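Local structure of 5' nucleotidase family protein (Staphylococcus aureus subsp. aureus, 4Q7F) at residues G108-E111 and F112-G115; T164-I167 and P168-Q172; F181-A184 and F185-L188; N382-P385 and F386-F390; C473-N476 and Y477-V480. The protein belongs to the 5' nucleotidase family and joins a two-metal calcineurin-like phosphoesterase domain to a C-terminal domain, with 3D1 bound between them. All coordinates share one frame; numbering follows the deposited sequence.

Interaction 1 (G108-E111 and F112-G115); sequences GNHE and FNYG. With MG (magnesium ion), chain B; 3D1 ((2R,3S,5R)-5-(6-amino-9H-purin-9-yl)-tetrahydro-2-(hydroxymethyl)furan-3-ol), chain D.
His110 and Asn113 lie side by side and point the same way in the Gly-Asn-His-Glu motif of the calcineurin-like metallophosphoesterase domain, a 3-10 turn that follows strand 104-105. Their flat groups stand at 89° to each other. His110 ND1 donates to Asn113 OD1 over 2.8 Å; the bond is nearly straight (170°) and lies within the imidazole plane, although it leaves the amide plane by a moderate tilt. On the far edge of the ring, His110 NE2 is hydrogen-bonded to O3' of 3D1 at 2.8 Å. Gripped at both nitrogens, the imidazole is fixed against rotation about its CB-CG bond. The amide of Asn113 is held in turn, because its ND2 bonds to Glu171 OE2. Asn109 carries its amide in the crowded position between backbone N and carbonyl carbon (chi1 57°), from which OD1 reaches the magnesium ion at 2.3 Å; Asp72, His207 and His247 bind the same metal. The turn itself is closed by Phe112 N donating to Asn109 O and by Asn113 N donating to His110 O, each over 3.2 Å. Asn109 O lies at the edge of the Phe112 ring, in its plane. The Glu111 chain bends at chi2 and leads its buried carboxylate away from residues 112-115, to the backbone N-H groups of Asp72, Phe73 and Leu74; Gly108 N adds another donor, 2.7 Å from Glu111 OE2. A water links Glu111 O to the type I turn that follows (112-115), donating to Glu111 O and Gly115 O and accepting from Tyr114 N at 2.9 Å.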
# COMPACT_ATOMS: atom_id res chain seq x y z
N GLY A 108 -9.32 -0.25 -3.69
CA GLY A 108 -8.32 -0.27 -2.63
C GLY A 108 -8.05 1.17 -2.22
O GLY A 108 -8.49 2.11 -2.89
N ASN A 109 -7.34 1.37 -1.10
CA ASN A 109 -7.06 2.71 -0.65
C ASN A 109 -6.24 3.56 -1.61
O ASN A 109 -6.44 4.77 -1.69
CB ASN A 109 -6.38 2.71 0.74
CG ASN A 109 -5.10 1.90 0.76
OD1 ASN A 109 -5.13 0.67 0.63
ND2 ASN A 109 -3.98 2.57 1.00
N HIS A 110 -5.30 2.94 -2.32
CA HIS A 110 -4.44 3.65 -3.26
C HIS A 110 -5.14 4.14 -4.52
O HIS A 110 -4.59 4.94 -5.27
CB HIS A 110 -3.17 2.83 -3.56
CG HIS A 110 -2.31 2.65 -2.35
ND1 HIS A 110 -1.51 3.66 -1.87
CD2 HIS A 110 -2.16 1.61 -1.49
CE1 HIS A 110 -0.89 3.25 -0.78
NE2 HIS A 110 -1.29 2.02 -0.51
N GLU A 111 -6.37 3.67 -4.75
CA GLU A 111 -7.17 4.20 -5.84
C GLU A 111 -7.52 5.68 -5.67
O GLU A 111 -7.92 6.33 -6.63
CB GLU A 111 -8.45 3.40 -6.05
CG GLU A 111 -8.32 2.36 -7.15
CD GLU A 111 -7.46 1.19 -6.73
OE1 GLU A 111 -6.28 1.17 -7.15
OE2 GLU A 111 -7.94 0.34 -5.97
N PHE A 112 -7.37 6.19 -4.44
CA PHE A 112 -7.65 7.59 -4.14
C PHE A 112 -6.39 8.50 -4.18
O PHE A 112 -6.52 9.72 -4.17
CB PHE A 112 -8.33 7.69 -2.76
CG PHE A 112 -9.66 6.97 -2.70
CD1 PHE A 112 -10.84 7.62 -3.05
CD2 PHE A 112 -9.72 5.62 -2.32
CE1 PHE A 112 -12.06 6.96 -3.00
CE2 PHE A 112 -10.94 4.95 -2.29
CZ PHE A 112 -12.12 5.63 -2.60
N ASN A 113 -5.20 7.89 -4.23
CA ASN A 113 -3.92 8.61 -4.20
C ASN A 113 -3.75 9.75 -5.18
O ASN A 113 -2.95 10.62 -4.94
CB ASN A 113 -2.73 7.65 -4.45
CG ASN A 113 -2.33 6.82 -3.23
OD1 ASN A 113 -1.33 6.09 -3.30
ND2 ASN A 113 -3.05 6.94 -2.12
N TYR A 114 -4.44 9.70 -6.32
CA TYR A 114 -4.28 10.75 -7.33
C TYR A 114 -5.50 11.65 -7.47
O TYR A 114 -5.61 12.38 -8.46
CB TYR A 114 -3.97 10.10 -8.68
CG TYR A 114 -2.72 9.26 -8.71
CD1 TYR A 114 -1.47 9.83 -8.54
CD2 TYR A 114 -2.78 7.88 -8.93
CE1 TYR A 114 -0.32 9.07 -8.58
CE2 TYR A 114 -1.64 7.11 -8.98
CZ TYR A 114 -0.41 7.70 -8.81
OH TYR A 114 0.73 6.92 -8.86
N GLY A 115 -6.41 11.61 -6.50
CA GLY A 115 -7.60 12.44 -6.55
C GLY A 115 -8.85 11.71 -6.98
O GLY A 115 -8.80 10.70 -7.69
MG MG B . -4.26 -1.37 0.23
O5' 3D1 D . -1.68 0.46 5.76
C5' 3D1 D . -0.91 1.52 5.19
C4' 3D1 D . -1.09 1.56 3.69
O4' 3D1 D . -0.52 2.78 3.24
C1' 3D1 D . 0.66 2.56 2.47
N9 3D1 D . 1.69 3.56 2.87
C4 3D1 D . 1.73 4.77 2.34
N3 3D1 D . 0.98 5.42 1.42
C2 3D1 D . 1.27 6.68 1.07
N1 3D1 D . 2.29 7.39 1.62
C6 3D1 D . 3.12 6.86 2.56
N6 3D1 D . 4.13 7.60 3.08
C5 3D1 D . 2.86 5.47 2.99
N7 3D1 D . 3.40 4.59 3.85
C8 3D1 D . 2.69 3.44 3.79
C2' 3D1 D . 1.03 1.10 2.63
C3' 3D1 D . -0.34 0.49 2.90
O3' 3D1 D . -0.99 0.25 1.64
O HOH W 1 -6.87 8.66 -7.47
O HOH W 2 -2.07 -2.04 0.62

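Interaction 2 (T164-I167 and P168-Q172); sequences TQFI and PHWEQ. With 3D1 ((2R,3S,5R)-5-(6-amino-9H-purin-9-yl)-tetrahydro-2-(hydroxymethyl)furan-3-ol), chain D.
An aromatic cluster of Phe166, His169 and Trp170 lies beside the 3D1 pocket, with Trp170 as its member facing the ligand, in the loop that leaves strand 155-163 of the calcineurin-like domain and runs through a short 3-10 turn. Phe166 and His169 make a face-to-face stack with ring centroids 3.7 Å apart and planes inclined by just 4°. The imidazole carbon CD2 sits over the centre of the phenyl ring, and His169 CG approaches Phe166 CE2 to 3.4 Å. Trp170 meets Phe166 obliquely, the planes 59° apart, with CZ2 3.6 Å from Phe166 CD2. Its CG stands opposite the carbonyl carbon (chi1 -50°), which carries the indole back toward Phe166 and Thr164. One face of the indole is covered by Phe166 O and the opposite face by C5' of 3D1, while the methyl CG2 of Thr164 reaches its edge in plane. Thr164 OG1 has its main partner elsewhere, in Glu226 O. The turn is tied by His169 N donating to Phe166 O over 2.9 Å. Ile167 O receives two donors: Trp170 N comes from above the carbonyl plane at 2.9 Å, whereas Glu171 N arrives nearly along the C=O axis at 3.0 Å. The Glu171 side chain lies alongside that of Ile167, pointing the same way, its CB 3.8 Å from Ile167 CG2.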
# COMPACT_ATOMS: atom_id res chain seq x y z
N THR A 164 -11.39 -1.29 3.04
CA THR A 164 -10.93 -0.83 4.38
C THR A 164 -11.46 0.60 4.68
O THR A 164 -11.34 1.53 3.86
CB THR A 164 -9.40 -0.89 4.50
OG1 THR A 164 -8.98 -0.36 5.78
CG2 THR A 164 -8.74 -0.09 3.37
N GLN A 165 -12.05 0.75 5.86
CA GLN A 165 -12.61 2.04 6.27
C GLN A 165 -11.55 3.04 6.69
O GLN A 165 -11.85 4.21 6.83
CB GLN A 165 -13.55 1.83 7.47
CG GLN A 165 -12.83 1.41 8.76
CD GLN A 165 -13.78 1.00 9.86
OE1 GLN A 165 -14.79 1.63 10.08
NE2 GLN A 165 -13.44 -0.06 10.59
N PHE A 166 -10.29 2.62 6.78
CA PHE A 166 -9.23 3.44 7.40
C PHE A 166 -8.62 4.52 6.51
O PHE A 166 -7.71 5.20 6.93
CB PHE A 166 -8.13 2.49 7.89
CG PHE A 166 -7.56 2.84 9.23
CD1 PHE A 166 -8.34 2.71 10.36
CD2 PHE A 166 -6.23 3.19 9.37
CE1 PHE A 166 -7.82 2.99 11.61
CE2 PHE A 166 -5.70 3.46 10.62
CZ PHE A 166 -6.50 3.37 11.74
N ILE A 167 -9.15 4.68 5.30
CA ILE A 167 -8.65 5.67 4.34
C ILE A 167 -8.39 7.10 4.89
O ILE A 167 -7.39 7.72 4.50
CB ILE A 167 -9.50 5.66 3.05
CG1 ILE A 167 -9.31 4.31 2.33
CG2 ILE A 167 -9.10 6.81 2.14
CD1 ILE A 167 -10.25 4.00 1.16
N PRO A 168 -9.29 7.64 5.78
CA PRO A 168 -9.03 8.96 6.36
C PRO A 168 -7.72 9.09 7.11
O PRO A 168 -7.20 10.19 7.24
CB PRO A 168 -10.23 9.16 7.32
CG PRO A 168 -11.33 8.40 6.65
CD PRO A 168 -10.64 7.17 6.12
N HIS A 169 -7.17 7.97 7.59
CA HIS A 169 -5.90 8.00 8.30
C HIS A 169 -4.69 8.07 7.38
O HIS A 169 -3.56 8.18 7.86
CB HIS A 169 -5.76 6.77 9.19
CG HIS A 169 -6.75 6.73 10.32
ND1 HIS A 169 -6.40 7.04 11.61
CD2 HIS A 169 -8.06 6.42 10.35
CE1 HIS A 169 -7.46 6.93 12.39
NE2 HIS A 169 -8.48 6.54 11.65
N TRP A 170 -4.91 8.04 6.06
CA TRP A 170 -3.80 8.04 5.11
C TRP A 170 -3.84 9.06 3.97
O TRP A 170 -2.81 9.63 3.59
CB TRP A 170 -3.69 6.67 4.41
CG TRP A 170 -3.68 5.46 5.32
CD1 TRP A 170 -2.93 5.28 6.46
CD2 TRP A 170 -4.42 4.25 5.13
NE1 TRP A 170 -3.19 4.04 7.00
CE2 TRP A 170 -4.10 3.39 6.20
CE3 TRP A 170 -5.34 3.81 4.16
CZ2 TRP A 170 -4.66 2.12 6.33
CZ3 TRP A 170 -5.89 2.56 4.29
CH2 TRP A 170 -5.57 1.73 5.37
N GLU A 171 -5.01 9.26 3.42
CA GLU A 171 -5.16 10.01 2.17
C GLU A 171 -5.17 11.53 2.30
O GLU A 171 -5.43 12.07 3.38
CB GLU A 171 -6.46 9.51 1.48
CG GLU A 171 -6.64 9.97 0.05
CD GLU A 171 -5.42 9.63 -0.79
OE1 GLU A 171 -4.66 10.58 -1.12
OE2 GLU A 171 -5.19 8.42 -1.03
N GLN A 172 -4.86 12.21 1.20
CA GLN A 172 -4.94 13.66 1.11
C GLN A 172 -6.38 14.01 1.45
O GLN A 172 -7.30 13.40 0.89
CB GLN A 172 -4.70 14.12 -0.33
CG GLN A 172 -3.33 13.83 -0.92
CD GLN A 172 -2.28 14.79 -0.42
OE1 GLN A 172 -2.41 15.37 0.65
NE2 GLN A 172 -1.22 14.95 -1.20
O5' 3D1 D . -1.68 0.46 5.76
C5' 3D1 D . -0.91 1.52 5.19
C4' 3D1 D . -1.09 1.56 3.69
O4' 3D1 D . -0.52 2.78 3.24
C1' 3D1 D . 0.66 2.56 2.47
N9 3D1 D . 1.69 3.56 2.87
C4 3D1 D . 1.73 4.77 2.34
N3 3D1 D . 0.98 5.42 1.42
C2 3D1 D . 1.27 6.68 1.07
N1 3D1 D . 2.29 7.39 1.62
C6 3D1 D . 3.12 6.86 2.56
N6 3D1 D . 4.13 7.60 3.08
C5 3D1 D . 2.86 5.47 2.99
N7 3D1 D . 3.40 4.59 3.85
C8 3D1 D . 2.69 3.44 3.79
C2' 3D1 D . 1.03 1.10 2.63
C3' 3D1 D . -0.34 0.49 2.90
O3' 3D1 D . -0.99 0.25 1.64

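Interaction 3 (F181-A184 and F185-L188); sequences FHSA and FEIL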
# COMPACT_ATOMS: atom_id res chain seq x y z
N PHE A 181 -16.75 6.80 4.88
CA PHE A 181 -16.25 5.43 4.93
C PHE A 181 -16.89 4.65 6.06
O PHE A 181 -16.67 4.94 7.23
CB PHE A 181 -14.73 5.43 5.12
CG PHE A 181 -14.02 6.25 4.10
CD1 PHE A 181 -13.90 7.63 4.27
CD2 PHE A 181 -13.51 5.68 2.96
CE1 PHE A 181 -13.27 8.41 3.31
CE2 PHE A 181 -12.88 6.45 2.00
CZ PHE A 181 -12.76 7.81 2.17
N HIS A 182 -17.66 3.63 5.72
CA HIS A 182 -18.32 2.84 6.76
C HIS A 182 -17.59 1.53 7.05
O HIS A 182 -16.91 0.96 6.18
CB HIS A 182 -19.77 2.54 6.33
CG HIS A 182 -20.59 3.76 6.08
ND1 HIS A 182 -21.33 4.38 7.06
CD2 HIS A 182 -20.79 4.48 4.95
CE1 HIS A 182 -21.94 5.43 6.55
NE2 HIS A 182 -21.64 5.51 5.27
N SER A 183 -17.71 1.07 8.29
CA SER A 183 -17.14 -0.21 8.70
C SER A 183 -17.56 -1.33 7.73
O SER A 183 -18.75 -1.49 7.45
CB SER A 183 -17.66 -0.57 10.09
OG SER A 183 -17.45 -1.95 10.35
N ALA A 184 -16.59 -2.12 7.26
CA ALA A 184 -16.87 -3.23 6.36
C ALA A 184 -17.68 -4.29 7.10
O ALA A 184 -18.55 -4.92 6.52
CB ALA A 184 -15.59 -3.84 5.81
N PHE A 185 -17.41 -4.45 8.39
CA PHE A 185 -18.15 -5.40 9.20
C PHE A 185 -19.63 -5.02 9.26
O PHE A 185 -20.51 -5.88 9.10
CB PHE A 185 -17.60 -5.44 10.63
CG PHE A 185 -18.35 -6.37 11.54
CD1 PHE A 185 -19.56 -5.99 12.08
CD2 PHE A 185 -17.84 -7.61 11.86
CE1 PHE A 185 -20.26 -6.84 12.92
CE2 PHE A 185 -18.53 -8.47 12.71
CZ PHE A 185 -19.75 -8.08 13.23
N GLU A 186 -19.90 -3.75 9.53
CA GLU A 186 -21.28 -3.27 9.67
C GLU A 186 -22.07 -3.36 8.38
O GLU A 186 -23.23 -3.76 8.39
CB GLU A 186 -21.33 -1.84 10.20
CG GLU A 186 -20.75 -1.68 11.60
CD GLU A 186 -20.83 -0.25 12.10
OE1 GLU A 186 -21.55 0.57 11.49
OE2 GLU A 186 -20.16 0.04 13.12
N ILE A 187 -21.46 -2.97 7.27
CA ILE A 187 -22.15 -3.03 5.98
C ILE A 187 -22.42 -4.50 5.60
O ILE A 187 -23.49 -4.83 5.09
CB ILE A 187 -21.39 -2.28 4.89
CG1 ILE A 187 -21.29 -0.80 5.24
CG2 ILE A 187 -22.06 -2.46 3.53
CD1 ILE A 187 -22.62 -0.11 5.52
N LEU A 188 -21.45 -5.37 5.86
CA LEU A 188 -21.63 -6.78 5.58
C LEU A 188 -22.79 -7.31 6.41
O LEU A 188 -23.70 -7.95 5.88
CB LEU A 188 -20.36 -7.59 5.88
CG LEU A 188 -20.48 -9.11 5.67
CD1 LEU A 188 -20.88 -9.45 4.25
CD2 LEU A 188 -19.16 -9.78 6.02
O HOH W 3 -19.55 2.83 9.93
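With chi1 at 163°, the Ser183 hydroxyl points away from the backbone N, beside the carbonyl carbon, which brings OG to the first turn of helix 184-198 as its N-cap. There it accepts from Glu186 N at 3.1 Å with a fairly straight bond (165°), satisfying an amide that has no helical carbonyl before it. The same OG is also hydrogen-bonded to Glu228 OE1. That carboxylate takes Ala184 N and Phe185 N as well, so an acidic side chain from outside the helix sits where the helix dipole would favour negative charge. Glu186 stands at the position from which a capping box would be completed, but the link to Ser183 N runs through water: Ser183 N donates to it at 3.0 Å, and the water in turn makes only a weak bond to Glu186 OE1. The stem of Glu186 instead packs against the serine, CG 3.6 Å from Ser183 CB. Regular helical bonding begins with Ile187 N donating to Ser183 O and Leu188 N to Ala184 O. Ala184 and Leu188 face Met232 of helix 229-236, and Phe185 turns away from the cap toward Phe236, joining two helices of the calcineurin-like domain. Just ahead of the cap, His182 meets Ile187, in the positions of a hydrophobic staple though one partner is a histidine: His182 CB lies 3.8 Å from Ile187 CG1.

Interaction 4 (N382-P385 and F386-F390); sequences NNYP and FPNTF. With 3D1 ((2R,3S,5R)-5-(6-amino-9H-purin-9-yl)-tetrahydro-2-(hydroxymethyl)furan-3-ol), chain D.
Asn388, touched from behind by Tyr384, reads the edge of the purine of 3D1 with its amide. Two bonds make that pairing: Asn388 ND2 donates to N1 of 3D1 over 2.8 Å (168°), and N6 of 3D1 donates to Asn388 OD1 over 2.9 Å along a more bent path. Since one bond takes the amide N-H and the other its carbonyl oxygen, the amide cannot flip without losing both. Phe386 CG stands opposite the carbonyl carbon (chi1 -66°), which lays one face of the ring against the same purine, offset so that C4 of 3D1 lies toward the rim; the closest carbons are Phe386 CD1 and C2 of 3D1, 3.5 Å apart. In the next shell, Tyr384 OH lies 2.9 Å from Asn388 OD1, and the tyrosine ring stands at 89° to the Asn388 amide, which lies at its edge. Phe386 O also meets this edge, 3.3 Å from Tyr384 CD1. Tyr384 is itself approached obliquely from the opposite direction by Phe390, whose CZ comes 3.9 Å from Tyr384 CZ. The Phe386 ring rests with its CD2 4.1 Å from Pro385 CG, and Phe365 meets both Phe386 and Tyr384 edge-to-face. Between the two purine contacts the backbone folds in an inverse gamma turn centred on Pro387, marked by a weak bond from Asn388 N to Phe386 O; this brings the residues on either side of Pro387 to the same ligand. With Tyr477 covering the other face of the purine, the whole is the aromatic sandwich of the base pocket in the C-terminal domain.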
# COMPACT_ATOMS: atom_id res chain seq x y z
N ASN A 382 12.46 5.04 -6.78
CA ASN A 382 12.74 3.97 -5.83
C ASN A 382 12.95 4.48 -4.43
O ASN A 382 12.57 3.82 -3.47
CB ASN A 382 13.96 3.13 -6.29
CG ASN A 382 13.61 2.22 -7.45
OD1 ASN A 382 12.48 1.78 -7.56
ND2 ASN A 382 14.58 1.94 -8.31
N ASN A 383 13.55 5.65 -4.31
CA ASN A 383 13.77 6.25 -2.98
C ASN A 383 12.54 6.97 -2.41
O ASN A 383 12.42 7.11 -1.21
CB ASN A 383 15.00 7.12 -3.01
CG ASN A 383 16.26 6.28 -3.06
OD1 ASN A 383 16.65 5.68 -2.06
ND2 ASN A 383 16.89 6.20 -4.22
N TYR A 384 11.62 7.40 -3.26
CA TYR A 384 10.37 8.02 -2.78
C TYR A 384 9.25 7.48 -3.66
O TYR A 384 8.83 8.18 -4.57
CB TYR A 384 10.40 9.56 -2.83
CG TYR A 384 9.54 10.10 -1.73
CD1 TYR A 384 8.16 10.04 -1.81
CD2 TYR A 384 10.11 10.53 -0.54
CE1 TYR A 384 7.37 10.46 -0.77
CE2 TYR A 384 9.32 10.95 0.52
CZ TYR A 384 7.96 10.91 0.40
OH TYR A 384 7.16 11.29 1.43
N PRO A 385 8.73 6.28 -3.35
CA PRO A 385 7.74 5.64 -4.21
C PRO A 385 6.27 6.01 -3.95
O PRO A 385 5.41 5.40 -4.56
CB PRO A 385 7.95 4.15 -3.92
CG PRO A 385 8.37 4.12 -2.48
CD PRO A 385 9.06 5.43 -2.19
N PHE A 386 6.00 6.98 -3.09
CA PHE A 386 4.62 7.38 -2.86
C PHE A 386 4.37 8.80 -3.35
O PHE A 386 5.28 9.63 -3.34
CB PHE A 386 4.26 7.24 -1.39
CG PHE A 386 4.27 5.83 -0.90
CD1 PHE A 386 3.25 4.95 -1.27
CD2 PHE A 386 5.27 5.38 -0.08
CE1 PHE A 386 3.26 3.64 -0.83
CE2 PHE A 386 5.28 4.07 0.38
CZ PHE A 386 4.27 3.20 0.00
N PRO A 387 3.12 9.10 -3.74
CA PRO A 387 2.84 10.47 -4.16
C PRO A 387 2.44 11.38 -2.96
O PRO A 387 1.36 11.97 -2.93
CB PRO A 387 1.71 10.29 -5.18
CG PRO A 387 0.99 9.06 -4.72
CD PRO A 387 1.96 8.21 -3.95
N ASN A 388 3.33 11.48 -1.99
CA ASN A 388 3.11 12.31 -0.82
C ASN A 388 3.53 13.77 -1.01
O ASN A 388 4.56 14.04 -1.64
CB ASN A 388 3.97 11.87 0.34
CG ASN A 388 3.73 10.45 0.78
OD1 ASN A 388 4.67 9.78 1.25
ND2 ASN A 388 2.51 9.98 0.67
N THR A 389 2.76 14.68 -0.41
CA THR A 389 3.10 16.08 -0.38
C THR A 389 3.53 16.27 1.08
O THR A 389 3.58 15.29 1.84
CB THR A 389 1.94 16.98 -0.76
OG1 THR A 389 0.84 16.67 0.08
CG2 THR A 389 1.53 16.75 -2.23
N PHE A 390 3.82 17.50 1.48
CA PHE A 390 4.29 17.73 2.85
C PHE A 390 3.55 18.80 3.62
O PHE A 390 2.91 19.69 3.06
CB PHE A 390 5.79 18.00 2.80
CG PHE A 390 6.54 16.92 2.10
CD1 PHE A 390 6.68 16.94 0.71
CD2 PHE A 390 7.02 15.82 2.81
CE1 PHE A 390 7.33 15.91 0.06
CE2 PHE A 390 7.67 14.78 2.16
CZ PHE A 390 7.84 14.83 0.79
O5' 3D1 D . -1.68 0.46 5.76
C5' 3D1 D . -0.91 1.52 5.19
C4' 3D1 D . -1.09 1.56 3.69
O4' 3D1 D . -0.52 2.78 3.24
C1' 3D1 D . 0.66 2.56 2.47
N9 3D1 D . 1.69 3.56 2.87
C4 3D1 D . 1.73 4.77 2.34
N3 3D1 D . 0.98 5.42 1.42
C2 3D1 D . 1.27 6.68 1.07
N1 3D1 D . 2.29 7.39 1.62
C6 3D1 D . 3.12 6.86 2.56
N6 3D1 D . 4.13 7.60 3.08
C5 3D1 D . 2.86 5.47 2.99
N7 3D1 D . 3.40 4.59 3.85
C8 3D1 D . 2.69 3.44 3.79
C2' 3D1 D . 1.03 1.10 2.63
C3' 3D1 D . -0.34 0.49 2.90
O3' 3D1 D . -0.99 0.25 1.64

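Interaction 5 (C473-N476 and Y477-V480); sequences CVNN and YRAV. With 3D1 ((2R,3S,5R)-5-(6-amino-9H-purin-9-yl)-tetrahydro-2-(hydroxymethyl)furan-3-ol), chain D.
Asn475 and Arg478 make the tight end of a strand-to-helix junction in the C-terminal domain, where strand 469-475 passes directly into helix 476-479. Asn475 is the N-cap. With CG turned between its backbone N and carbonyl carbon (chi1 66°), its OD1 accepts from Arg478 N over 2.7 Å, almost straight at 173° and close to the amide C=O direction. Asn475 O in turn takes Ala479 N in its carbonyl plane at 3.0 Å. Asn475 OD1 also lies 3.1 Å from Tyr477 CB, at the base of the side chain that faces 3D1. Beyond this base, CG of Tyr477 stands anti to the backbone N (chi1 -176°), and the phenol spreads over the purine with C5 of 3D1 above its centre; Trp170 lies near the same tyrosine ring. Arg478, its chain bent at chi2, brings NH1 to the edge of the Tyr477 ring, in plane, while NE forms a salt bridge with Asp435. The far end of the helix, at the partly exposed Ala479 and Val480, is looser: Val474 CG2 reaches Ala479 CB only at 4.1 Å, and Val480 N makes a weak, bent bond to Asn476 O at 3.4 Å.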
# COMPACT_ATOMS: atom_id res chain seq x y z
N CYS A 473 8.32 19.33 9.65
CA CYS A 473 7.90 18.98 8.29
C CYS A 473 7.70 17.47 8.24
O CYS A 473 8.64 16.68 8.50
CB CYS A 473 8.98 19.37 7.29
SG CYS A 473 8.49 19.11 5.58
N VAL A 474 6.46 17.05 7.94
CA VAL A 474 6.14 15.65 7.80
C VAL A 474 5.43 15.46 6.47
O VAL A 474 4.99 16.43 5.83
CB VAL A 474 5.25 15.14 8.95
CG1 VAL A 474 5.88 15.52 10.29
CG2 VAL A 474 3.83 15.70 8.85
N ASN A 475 5.33 14.21 6.00
CA ASN A 475 4.57 13.99 4.74
C ASN A 475 3.06 13.95 5.01
O ASN A 475 2.64 13.86 6.17
CB ASN A 475 5.08 12.77 4.00
CG ASN A 475 4.83 11.46 4.74
OD1 ASN A 475 3.77 11.21 5.29
ND2 ASN A 475 5.80 10.58 4.67
N ASN A 476 2.24 14.02 3.96
CA ASN A 476 0.79 14.08 4.16
C ASN A 476 0.22 12.84 4.83
O ASN A 476 -0.80 12.92 5.54
CB ASN A 476 0.05 14.35 2.87
CG ASN A 476 0.12 13.21 1.91
OD1 ASN A 476 1.17 12.94 1.33
ND2 ASN A 476 -1.00 12.54 1.71
N TYR A 477 0.88 11.71 4.61
CA TYR A 477 0.47 10.42 5.20
C TYR A 477 0.59 10.56 6.70
O TYR A 477 -0.36 10.30 7.44
CB TYR A 477 1.40 9.30 4.69
CG TYR A 477 1.08 7.90 5.13
CD1 TYR A 477 0.11 7.15 4.45
CD2 TYR A 477 1.78 7.30 6.16
CE1 TYR A 477 -0.18 5.86 4.83
CE2 TYR A 477 1.50 5.99 6.55
CZ TYR A 477 0.52 5.28 5.87
OH TYR A 477 0.24 3.99 6.22
N ARG A 478 1.77 10.98 7.15
CA ARG A 478 1.97 11.21 8.58
C ARG A 478 1.02 12.27 9.16
O ARG A 478 0.53 12.09 10.27
CB ARG A 478 3.40 11.62 8.85
CG ARG A 478 4.38 10.50 8.73
CD ARG A 478 4.33 9.56 9.93
NE ARG A 478 5.41 8.60 9.77
CZ ARG A 478 5.30 7.39 9.22
NH1 ARG A 478 4.14 6.90 8.78
NH2 ARG A 478 6.39 6.66 9.11
N ALA A 479 0.79 13.36 8.43
CA ALA A 479 -0.06 14.46 8.88
C ALA A 479 -1.46 14.04 9.32
O ALA A 479 -2.02 14.65 10.26
CB ALA A 479 -0.14 15.57 7.82
N VAL A 480 -2.04 13.03 8.68
CA VAL A 480 -3.36 12.53 9.08
C VAL A 480 -3.27 11.28 9.99
O VAL A 480 -4.27 10.61 10.22
CB VAL A 480 -4.27 12.26 7.87
CG1 VAL A 480 -4.57 13.58 7.15
CG2 VAL A 480 -3.63 11.27 6.93
O5' 3D1 D . -1.68 0.46 5.76
C5' 3D1 D . -0.91 1.52 5.19
C4' 3D1 D . -1.09 1.56 3.69
O4' 3D1 D . -0.52 2.78 3.24
C1' 3D1 D . 0.66 2.56 2.47
N9 3D1 D . 1.69 3.56 2.87
C4 3D1 D . 1.73 4.77 2.34
N3 3D1 D . 0.98 5.42 1.42
C2 3D1 D . 1.27 6.68 1.07
N1 3D1 D . 2.29 7.39 1.62
C6 3D1 D . 3.12 6.86 2.56
N6 3D1 D . 4.13 7.60 3.08
C5 3D1 D . 2.86 5.47 2.99
N7 3D1 D . 3.40 4.59 3.85
C8 3D1 D . 2.69 3.44 3.79
C2' 3D1 D . 1.03 1.10 2.63
C3' 3D1 D . -0.34 0.49 2.90
O3' 3D1 D . -0.99 0.25 1.64

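In the fold
From the N terminus the five contacts follow in series; each closes a local turn or cap, and none nests in or crosses another. Interactions 1, 2 and 3 belong to the calcineurin-like domain. Phe112 packs on Ile167 and Asn109 on Trp170 between the first two, and Phe181 packs on Ile167 and Pro168 between the next two, leading outward from the metal site to helix 184-198. Interactions 4 and 5 lie in the C-terminal domain, joined through Thr389 O and Asn476 N. Across the domain interface, Gln172 reaches Thr389, His169 and Trp170 touch Val480, and Pro387 packs on Asn113 and Tyr114. Interactions 1, 2, 4 and 5 surround 3D1; interaction 3 stands apart.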